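Local coordinates for ESAT-6-like protein MAB_3113 (Mycobacterium abscessus, PDB 4I0X) that is of unknown function but pairs with its partner MAB_3112 as the EsxEF complex, a probably secreted heterodimer of the WXG100 (ESAT-6-like) family, at residues Thr20-Arg24 and Leu76-Glu80. The protein carries 4 engineered substitutions. Residue numbers count along the deposited sequence, not the author numbering.
Sequences TSRAR and LSQME. Engineered in segment 76-80: Ser-77 (natural residue Asn). With SO4 (sulfate ion), chain M.
The helical hairpin of a WXG100 protein is held together here by an apolar seam edged with a salt bridge. Both segments are regular α-helix, with backbone hydrogen bonds from Arg-24 N to Thr-20 O and from Glu-80 N to Leu-76 O, each 2.9 Å. They run antiparallel, their axes crossing at -157° and approaching to 10.4 Å. The register sets Thr-20 opposite Glu-80 (CA to CA 6.8 Å) and Ala-23 opposite Leu-76 (CA to CA 7.0 Å). Ala-23, small and pointing toward the other helix, puts its CB 3.9 Å from both Leu-76 CD1 and Met-79 CE. Leu-76 takes the tp rotamer, which also brings CD1 to 3.9 Å from Arg-24 N; Met-79, mtp, reaches across so that its CE meets Ala-23 CB. Thr-20 CG2 packs 3.8 Å from Glu-80 CG, while its OG1 is hydrogen-bonded to Ile-16 O one turn earlier and to Tyr-45 OH of the MAB_3112 chain. Along one border of this seam Arg-24 (ttm) and Glu-80 (mt) meet in a salt bridge: Arg-24 NE donates to Glu-80 OE2 at 3.1 Å, nearly linear at 169°, and Arg-24 NH2 adds a weak bond to the same OE2 at 3.5 Å. Away from the seam, Arg-22 grips a sulfate, probably from the crystallisation liquor, through NH1 to O1 (3.0 Å) and NH2 to O3 (2.7 Å). The contact joins helix 11-47 to helix 52-87 toward the end of the hairpin that holds both chain termini, and the MAB_3112 chain packs alongside, its Tyr-45 against Met-79 and its Met-52 against Leu-76.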
loop_
_atom_site.group_PDB
_atom_site.type_symbol
_atom_site.label_atom_id
_atom_site.label_comp_id
_atom_site.label_asym_id
_atom_site.label_seq_id
_atom_site.Cartn_x
_atom_site.Cartn_y
_atom_site.Cartn_z
ATOM N N THR B 20 -10.173 -4.561 10.128
ATOM C CA THR B 20 -9.730 -5.396 9.022
ATOM C C THR B 20 -10.355 -4.864 7.767
ATOM O O THR B 20 -9.724 -4.836 6.711
ATOM C CB THR B 20 -10.141 -6.883 9.229
ATOM O OG1 THR B 20 -9.724 -7.293 10.534
ATOM C CG2 THR B 20 -9.527 -7.768 8.149
ATOM N N SER B 21 -11.600 -4.426 7.894
ATOM C CA SER B 21 -12.326 -3.847 6.781
ATOM C C SER B 21 -11.640 -2.524 6.305
ATOM O O SER B 21 -11.538 -2.269 5.098
ATOM C CB SER B 21 -13.794 -3.661 7.164
ATOM O OG SER B 21 -14.521 -2.979 6.174
ATOM N N ARG B 22 -11.105 -1.740 7.238
ATOM C CA ARG B 22 -10.375 -0.516 6.877
ATOM C C ARG B 22 -9.046 -0.846 6.163
ATOM O O ARG B 22 -8.642 -0.167 5.193
ATOM C CB ARG B 22 -10.115 0.345 8.104
ATOM C CG ARG B 22 -11.356 0.929 8.697
ATOM C CD ARG B 22 -11.041 1.778 9.931
ATOM N NE ARG B 22 -12.270 2.370 10.390
ATOM C CZ ARG B 22 -12.408 3.516 11.046
ATOM N NH1 ARG B 22 -11.375 4.262 11.381
ATOM N NH2 ARG B 22 -13.617 3.894 11.385
ATOM N N ALA B 23 -8.408 -1.925 6.601
ATOM C CA ALA B 23 -7.172 -2.403 5.974
ATOM C C ALA B 23 -7.436 -2.919 4.550
ATOM O O ALA B 23 -6.601 -2.788 3.679
ATOM C CB ALA B 23 -6.537 -3.518 6.817
ATOM N N ARG B 24 -8.583 -3.536 4.335
ATOM C CA ARG B 24 -9.007 -3.945 3.019
ATOM C C ARG B 24 -9.331 -2.747 2.091
ATOM O O ARG B 24 -8.948 -2.716 0.942
ATOM C CB ARG B 24 -10.180 -4.891 3.158
ATOM C CG ARG B 24 -10.778 -5.366 1.866
ATOM C CD ARG B 24 -12.034 -6.183 2.160
ATOM N NE ARG B 24 -11.809 -7.039 3.318
ATOM C CZ ARG B 24 -12.526 -7.057 4.435
ATOM N NH1 ARG B 24 -13.594 -6.285 4.595
ATOM N NH2 ARG B 24 -12.181 -7.895 5.400
ATOM N N LEU B 76 -2.283 -8.445 4.401
ATOM C CA LEU B 76 -3.721 -8.372 4.571
ATOM C C LEU B 76 -4.369 -9.765 4.624
ATOM O O LEU B 76 -5.277 -9.989 5.431
ATOM C CB LEU B 76 -4.348 -7.513 3.465
ATOM C CG LEU B 76 -5.850 -7.510 3.441
ATOM C CD1 LEU B 76 -6.351 -6.778 4.664
ATOM C CD2 LEU B 76 -6.365 -6.862 2.159
ATOM N N SER B 77 -3.914 -10.683 3.772
ATOM C CA SER B 77 -4.421 -12.060 3.739
ATOM C C SER B 77 -4.229 -12.778 5.050
ATOM O O SER B 77 -5.113 -13.476 5.498
ATOM C CB SER B 77 -3.757 -12.895 2.637
ATOM O OG SER B 77 -4.303 -12.543 1.382
ATOM N N GLN B 78 -3.084 -12.557 5.677
ATOM C CA GLN B 78 -2.825 -13.084 6.997
ATOM C C GLN B 78 -3.759 -12.500 8.067
ATOM O O GLN B 78 -4.226 -13.217 8.945
ATOM C CB GLN B 78 -1.368 -12.833 7.356
ATOM C CG GLN B 78 -1.013 -13.322 8.718
ATOM C CD GLN B 78 0.476 -13.461 8.911
ATOM O OE1 GLN B 78 1.278 -13.045 8.057
ATOM N NE2 GLN B 78 0.861 -14.055 10.037
ATOM N N MET B 79 -4.025 -11.202 7.982
ATOM C CA MET B 79 -4.922 -10.521 8.901
ATOM C C MET B 79 -6.334 -11.052 8.772
ATOM O O MET B 79 -6.999 -11.346 9.776
ATOM C CB MET B 79 -4.887 -9.024 8.628
ATOM C CG MET B 79 -3.596 -8.368 9.031
ATOM S SD MET B 79 -3.373 -6.694 8.342
ATOM C CE MET B 79 -4.613 -5.820 9.239
ATOM N N GLU B 80 -6.789 -11.197 7.537
ATOM C CA GLU B 80 -8.089 -11.799 7.280
ATOM C C GLU B 80 -8.238 -13.219 7.764
ATOM O O GLU B 80 -9.250 -13.537 8.366
ATOM C CB GLU B 80 -8.438 -11.682 5.797
ATOM C CG GLU B 80 -8.606 -10.234 5.361
ATOM C CD GLU B 80 -8.829 -10.086 3.858
ATOM O OE1 GLU B 80 -8.200 -10.841 3.076
ATOM O OE2 GLU B 80 -9.622 -9.200 3.464
HETATM S S SO4 M . -12.725 7.091 13.075
HETATM O O1 SO4 M . -11.458 7.128 12.355
HETATM O O2 SO4 M . -13.167 8.453 13.353
HETATM O O3 SO4 M . -13.719 6.436 12.250
HETATM O O4 SO4 M . -12.627 6.363 14.365
#